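Local coordinates for protein D-alanyl-D-alanine carboxypeptidase DacD (PDB 5FSR) that removes the C-terminal D-alanine from peptidoglycan precursor peptides as a penicillin-binding serine-type DD-carboxypeptidase, at residues Asp87-Gly92 with Val117-Leu122; Ile127-Asn132 with Lys206-Asn211. All coordinates share one frame; numbering follows the deposited sequence.

Interaction 1 (Asp87-Gly92 with Val117-Leu122); sequences DIVTVG and VSVRDL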
loop_
_atom_site.group_PDB
_atom_site.type_symbol
_atom_site.label_atom_id
_atom_site.label_comp_id
_atom_site.label_asym_id
_atom_site.label_seq_id
_atom_site.Cartn_x
_atom_site.Cartn_y
_atom_site.Cartn_z
ATOM N N ASP A 87 -14.577 -18.634 -7.029
ATOM C CA ASP A 87 -14.189 -19.959 -6.590
ATOM C C ASP A 87 -14.664 -20.222 -5.158
ATOM O O ASP A 87 -14.470 -19.371 -4.274
ATOM C CB ASP A 87 -12.674 -20.099 -6.629
ATOM C CG ASP A 87 -12.120 -20.177 -8.027
ATOM O OD1 ASP A 87 -12.829 -19.925 -9.023
ATOM O OD2 ASP A 87 -10.926 -20.488 -8.107
ATOM N N ILE A 88 -15.254 -21.410 -4.954
ATOM C CA ILE A 88 -15.874 -21.840 -3.686
ATOM C C ILE A 88 -14.871 -22.669 -2.897
ATOM O O ILE A 88 -14.522 -23.773 -3.272
ATOM C CB ILE A 88 -17.167 -22.674 -3.928
ATOM C CG1 ILE A 88 -18.203 -21.885 -4.755
ATOM C CG2 ILE A 88 -17.786 -23.162 -2.609
ATOM C CD1 ILE A 88 -18.623 -20.548 -4.179
ATOM N N VAL A 89 -14.447 -22.140 -1.773
ATOM C CA VAL A 89 -13.367 -22.678 -1.007
ATOM C C VAL A 89 -13.957 -23.333 0.220
ATOM O O VAL A 89 -14.932 -22.837 0.815
ATOM C CB VAL A 89 -12.374 -21.536 -0.648
ATOM C CG1 VAL A 89 -11.344 -21.989 0.375
ATOM C CG2 VAL A 89 -11.682 -21.043 -1.930
ATOM N N THR A 90 -13.358 -24.443 0.624
ATOM C CA THR A 90 -13.848 -25.149 1.780
ATOM C C THR A 90 -12.870 -24.909 2.906
ATOM O O THR A 90 -11.658 -24.995 2.710
ATOM C CB THR A 90 -14.065 -26.644 1.496
ATOM O OG1 THR A 90 -14.658 -26.795 0.199
ATOM C CG2 THR A 90 -14.998 -27.242 2.559
ATOM N N VAL A 91 -13.413 -24.588 4.077
ATOM C CA VAL A 91 -12.636 -24.173 5.230
ATOM C C VAL A 91 -12.206 -25.470 5.910
ATOM O O VAL A 91 -13.061 -26.226 6.315
ATOM C CB VAL A 91 -13.520 -23.317 6.192
ATOM C CG1 VAL A 91 -12.774 -22.890 7.450
ATOM C CG2 VAL A 91 -14.034 -22.069 5.505
ATOM N N GLY A 92 -10.900 -25.732 6.000
ATOM C CA GLY A 92 -10.334 -26.798 6.828
ATOM C C GLY A 92 -10.321 -26.395 8.297
ATOM O O GLY A 92 -10.653 -25.258 8.637
ATOM N N VAL A 117 -17.062 -21.088 1.043
ATOM C CA VAL A 117 -17.013 -19.614 0.941
ATOM C C VAL A 117 -16.268 -19.196 -0.343
ATOM O O VAL A 117 -15.297 -19.858 -0.753
ATOM C CB VAL A 117 -16.276 -19.012 2.163
ATOM C CG1 VAL A 117 -16.291 -17.480 2.144
ATOM C CG2 VAL A 117 -16.888 -19.525 3.456
ATOM N N SER A 118 -16.724 -18.101 -0.967
ATOM C CA SER A 118 -16.060 -17.560 -2.162
ATOM C C SER A 118 -14.675 -17.031 -1.796
ATOM O O SER A 118 -14.429 -16.710 -0.630
ATOM C CB SER A 118 -16.924 -16.508 -2.933
ATOM O OG SER A 118 -17.423 -15.449 -2.133
ATOM N N VAL A 119 -13.760 -17.039 -2.772
ATOM C CA VAL A 119 -12.519 -16.258 -2.714
ATOM C C VAL A 119 -12.839 -14.787 -2.412
ATOM O O VAL A 119 -12.219 -14.208 -1.548
ATOM C CB VAL A 119 -11.667 -16.418 -4.004
ATOM C CG1 VAL A 119 -10.634 -15.303 -4.157
ATOM C CG2 VAL A 119 -10.938 -17.756 -3.992
ATOM N N ARG A 120 -13.830 -14.217 -3.090
ATOM C CA ARG A 120 -14.289 -12.856 -2.820
ATOM C C ARG A 120 -14.650 -12.577 -1.370
ATOM O O ARG A 120 -14.172 -11.574 -0.799
ATOM C CB ARG A 120 -15.490 -12.522 -3.703
ATOM C CG ARG A 120 -15.847 -11.044 -3.750
ATOM C CD ARG A 120 -17.121 -10.751 -4.510
ATOM N NE ARG A 120 -17.206 -11.498 -5.765
ATOM C CZ ARG A 120 -16.692 -11.135 -6.944
ATOM N NH1 ARG A 120 -16.016 -9.988 -7.090
ATOM N NH2 ARG A 120 -16.874 -11.916 -8.016
ATOM N N ASP A 121 -15.514 -13.435 -0.783
ATOM C CA ASP A 121 -15.923 -13.246 0.618
ATOM C C ASP A 121 -14.795 -13.537 1.599
ATOM O O ASP A 121 -14.776 -12.939 2.662
ATOM C CB ASP A 121 -17.167 -14.063 0.993
ATOM C CG ASP A 121 -18.382 -13.643 0.230
ATOM O OD1 ASP A 121 -18.418 -12.514 -0.320
ATOM O OD2 ASP A 121 -19.290 -14.448 0.155
ATOM N N LEU A 122 -13.859 -14.417 1.243
ATOM C CA LEU A 122 -12.658 -14.603 2.049
ATOM C C LEU A 122 -11.701 -13.340 1.990
ATOM O O LEU A 122 -11.092 -12.959 2.991
ATOM C CB LEU A 122 -11.905 -15.866 1.610
ATOM C CG LEU A 122 -12.421 -17.252 2.002
ATOM C CD1 LEU A 122 -11.790 -18.361 1.159
ATOM C CD2 LEU A 122 -12.174 -17.515 3.484
#
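Val89 and Leu122 make the closest side-chain packing: Leu122 CD1 lies 3.7 Å from both Val89 CB and Val89 CG1, so one methyl fits against the branch point and one arm of the valine. The other arm faces Val119, with Val89 CG2 4.0 Å from Val119 CG2. With Val89 CG1 anti to the backbone N (chi1 170°), the two arms are divided between these neighbours. Beneath them the backbones are joined by a reciprocal pair, Val89 N to Val117 O at 2.6 Å and Val117 N to Val89 O at 2.8 Å. This is the hydrogen-bonded pair of a short two-stranded antiparallel sheet, whose Val89 and Val117 side chains share one face, while Ile88 and Ser118 share the other. The ladder then runs straight into a helix: Val119 N, in the first residue of helix 119-127, donates to Asp87 O at 2.9 Å. Ser118 is the N-cap, its OG accepting from Asp121 N at 3.1 Å (N-H...O 155°). Further out, Tyr141 of helix 132-143 packs on Val89 and Val119, and its OH is hydrogen-bonded to Asp87 OD2. Ala137 and Leu138 of that helix touch Leu122.

Interaction 2 (Ile127-Asn132 with Lys206-Asn211); sequences IVDSGN and KSLTWN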
loop_
_atom_site.group_PDB
_atom_site.type_symbol
_atom_site.label_atom_id
_atom_site.label_comp_id
_atom_site.label_asym_id
_atom_site.label_seq_id
_atom_site.Cartn_x
_atom_site.Cartn_y
_atom_site.Cartn_z
ATOM N N ILE A 127 -9.648 -8.343 4.538
ATOM C CA ILE A 127 -9.420 -6.916 4.383
ATOM C C ILE A 127 -10.240 -6.167 5.428
ATOM O O ILE A 127 -9.681 -5.428 6.281
ATOM C CB ILE A 127 -9.708 -6.479 2.950
ATOM C CG1 ILE A 127 -8.571 -6.996 2.061
ATOM C CG2 ILE A 127 -9.789 -4.968 2.862
ATOM C CD1 ILE A 127 -8.761 -6.818 0.575
ATOM N N VAL A 128 -11.552 -6.406 5.398
ATOM C CA VAL A 128 -12.471 -5.654 6.235
ATOM C C VAL A 128 -12.383 -6.097 7.703
ATOM O O VAL A 128 -12.341 -5.244 8.612
ATOM C CB VAL A 128 -13.907 -5.713 5.697
ATOM C CG1 VAL A 128 -14.837 -4.930 6.610
ATOM C CG2 VAL A 128 -13.978 -5.173 4.268
ATOM N N ASP A 129 -12.350 -7.406 7.943
ATOM C CA ASP A 129 -12.221 -7.925 9.328
ATOM C C ASP A 129 -10.785 -8.090 9.786
ATOM O O ASP A 129 -10.573 -8.281 10.974
ATOM C CB ASP A 129 -12.942 -9.275 9.540
ATOM C CG ASP A 129 -14.403 -9.218 9.200
ATOM O OD1 ASP A 129 -14.914 -8.091 9.094
ATOM O OD2 ASP A 129 -15.037 -10.301 9.032
ATOM N N SER A 130 -9.829 -8.080 8.863
ATOM C CA SER A 130 -8.441 -8.449 9.166
ATOM C C SER A 130 -8.395 -9.882 9.703
ATOM O O SER A 130 -7.750 -10.147 10.703
ATOM C CB SER A 130 -7.757 -7.447 10.132
ATOM O OG SER A 130 -6.370 -7.788 10.281
ATOM N N GLY A 131 -9.090 -10.789 9.012
ATOM C CA GLY A 131 -9.414 -12.123 9.539
ATOM C C GLY A 131 -8.246 -13.043 9.395
ATOM O O GLY A 131 -7.781 -13.317 8.262
ATOM N N ASN A 132 -7.734 -13.503 10.531
ATOM C CA ASN A 132 -6.584 -14.400 10.536
ATOM C C ASN A 132 -6.953 -15.795 10.021
ATOM O O ASN A 132 -6.183 -16.414 9.290
ATOM C CB ASN A 132 -5.914 -14.419 11.911
ATOM C CG ASN A 132 -5.269 -13.089 12.244
ATOM O OD1 ASN A 132 -4.464 -12.573 11.467
ATOM N ND2 ASN A 132 -5.617 -12.521 13.374
ATOM N N LYS A 206 -16.866 -0.464 4.289
ATOM C CA LYS A 206 -16.916 -0.112 5.722
ATOM C C LYS A 206 -17.302 -1.251 6.658
ATOM O O LYS A 206 -16.920 -1.193 7.824
ATOM C CB LYS A 206 -17.808 1.081 5.978
ATOM C CG LYS A 206 -17.358 2.354 5.252
ATOM C CD LYS A 206 -18.258 3.536 5.609
ATOM C CE LYS A 206 -18.680 4.357 4.350
ATOM N NZ LYS A 206 -17.797 5.548 4.166
ATOM N N SER A 207 -17.986 -2.291 6.150
ATOM C CA SER A 207 -18.472 -3.406 6.982
ATOM C C SER A 207 -18.576 -4.738 6.254
ATOM O O SER A 207 -18.742 -4.787 5.022
ATOM C CB SER A 207 -19.861 -3.098 7.529
ATOM O OG SER A 207 -19.865 -1.863 8.193
ATOM N N LEU A 208 -18.485 -5.815 7.026
ATOM C CA LEU A 208 -18.778 -7.132 6.516
ATOM C C LEU A 208 -19.666 -7.894 7.525
ATOM O O LEU A 208 -19.383 -7.933 8.727
ATOM C CB LEU A 208 -17.497 -7.887 6.213
ATOM C CG LEU A 208 -17.700 -9.297 5.686
ATOM C CD1 LEU A 208 -18.354 -9.331 4.322
ATOM C CD2 LEU A 208 -16.401 -10.070 5.695
ATOM N N THR A 209 -20.773 -8.433 7.019
ATOM C CA THR A 209 -21.561 -9.411 7.739
ATOM C C THR A 209 -21.118 -10.776 7.236
ATOM O O THR A 209 -21.084 -10.994 6.027
ATOM C CB THR A 209 -23.057 -9.186 7.513
ATOM O OG1 THR A 209 -23.397 -7.917 8.065
ATOM C CG2 THR A 209 -23.914 -10.279 8.191
ATOM N N TRP A 210 -20.722 -11.652 8.163
ATOM C CA TRP A 210 -20.472 -13.050 7.856
ATOM C C TRP A 210 -20.981 -13.977 8.950
ATOM O O TRP A 210 -20.723 -13.746 10.133
ATOM C CB TRP A 210 -18.984 -13.332 7.612
ATOM C CG TRP A 210 -18.868 -14.620 6.901
ATOM C CD1 TRP A 210 -18.472 -15.831 7.411
ATOM C CD2 TRP A 210 -19.297 -14.859 5.566
ATOM N NE1 TRP A 210 -18.601 -16.815 6.441
ATOM C CE2 TRP A 210 -19.092 -16.236 5.295
ATOM C CE3 TRP A 210 -19.816 -14.038 4.563
ATOM C CZ2 TRP A 210 -19.370 -16.801 4.049
ATOM C CZ3 TRP A 210 -20.101 -14.599 3.333
ATOM C CH2 TRP A 210 -19.880 -15.973 3.086
ATOM N N ASN A 211 -21.665 -15.049 8.527
ATOM C CA ASN A 211 -22.308 -16.017 9.415
ATOM C C ASN A 211 -22.953 -15.322 10.632
ATOM O O ASN A 211 -22.643 -15.599 11.796
ATOM C CB ASN A 211 -21.261 -17.121 9.722
ATOM C CG ASN A 211 -21.595 -17.963 10.934
ATOM O OD1 ASN A 211 -20.836 -17.984 11.927
ATOM N ND2 ASN A 211 -22.734 -18.668 10.874
#
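Next to Asp129, whose carboxylate lies against Leu208, the hydroxyl of Ser130 is gripped by two lysines: OG is hydrogen-bonded to Lys67 NZ and more weakly to Lys233 NZ. Across the two segments themselves the contact is van der Waals, with no hydrogen bond between them. Asp129 meets Leu208 at about a right angle and uses both oxygens, OD2 lying 3.6 Å from Leu208 CD2 and OD1 3.9 Å from Leu208 CB. Its CG stands anti to its own carbonyl carbon (chi1 -57°), which brings the carboxylate nearer the strand than the start of the side chain would suggest. Val128 contributes a single methyl: CG1 is laid over the face of the peptide group linking Ser207 and Leu208, 3.8 Å from Ser207 C and also 3.8 Å from Leu208 N. The same methyl is 4.0 Å from Leu208 CB, so the leucine is met by both residues. Ser130, Gly131 and Asn132 spell the Ser-X-Asn motif of penicillin-binding proteins, running from the link after helix 119-127 into the first residue of helix 132-143, and Ser130 is probably an active-site residue, as in relatives. The chain turns there: Ser130 takes a positive phi (59°), and Gly131 is the N-cap of helix 132-143. Asp129 lies near the site, its side chain about 8 Å from that of Lys233, the probable substrate-binding lysine. In the second segment, strand 207-210 pairs antiparallel with strand 213-216, where Leu208 and Gln215 are joined through their backbones. Leu208 also packs on Arg124 of helix 119-127.

Overall arrangement
Along the chain, interaction 1 comes first: 87-92 meets 117-122 after 24 intervening residues, almost all of them loop. Interaction 2 follows in series, neither nested nor crossed, and closes a longer loop of 73 residues, rich in helix, between 127-132 and 206-211. Helix 119-127 connects the two, starting in the second segment of interaction 1 and ending in the first of interaction 2. Their centres are 13 Å apart, and they touch directly, Trp210 CZ3 lying 3.3 Å from Asp121 OD2 and Trp210 CZ2 3.7 Å from Val117 CG1. Together they tie a small sheet, helix 119-127, the Ser130 turn and the 207-216 hairpin into one block.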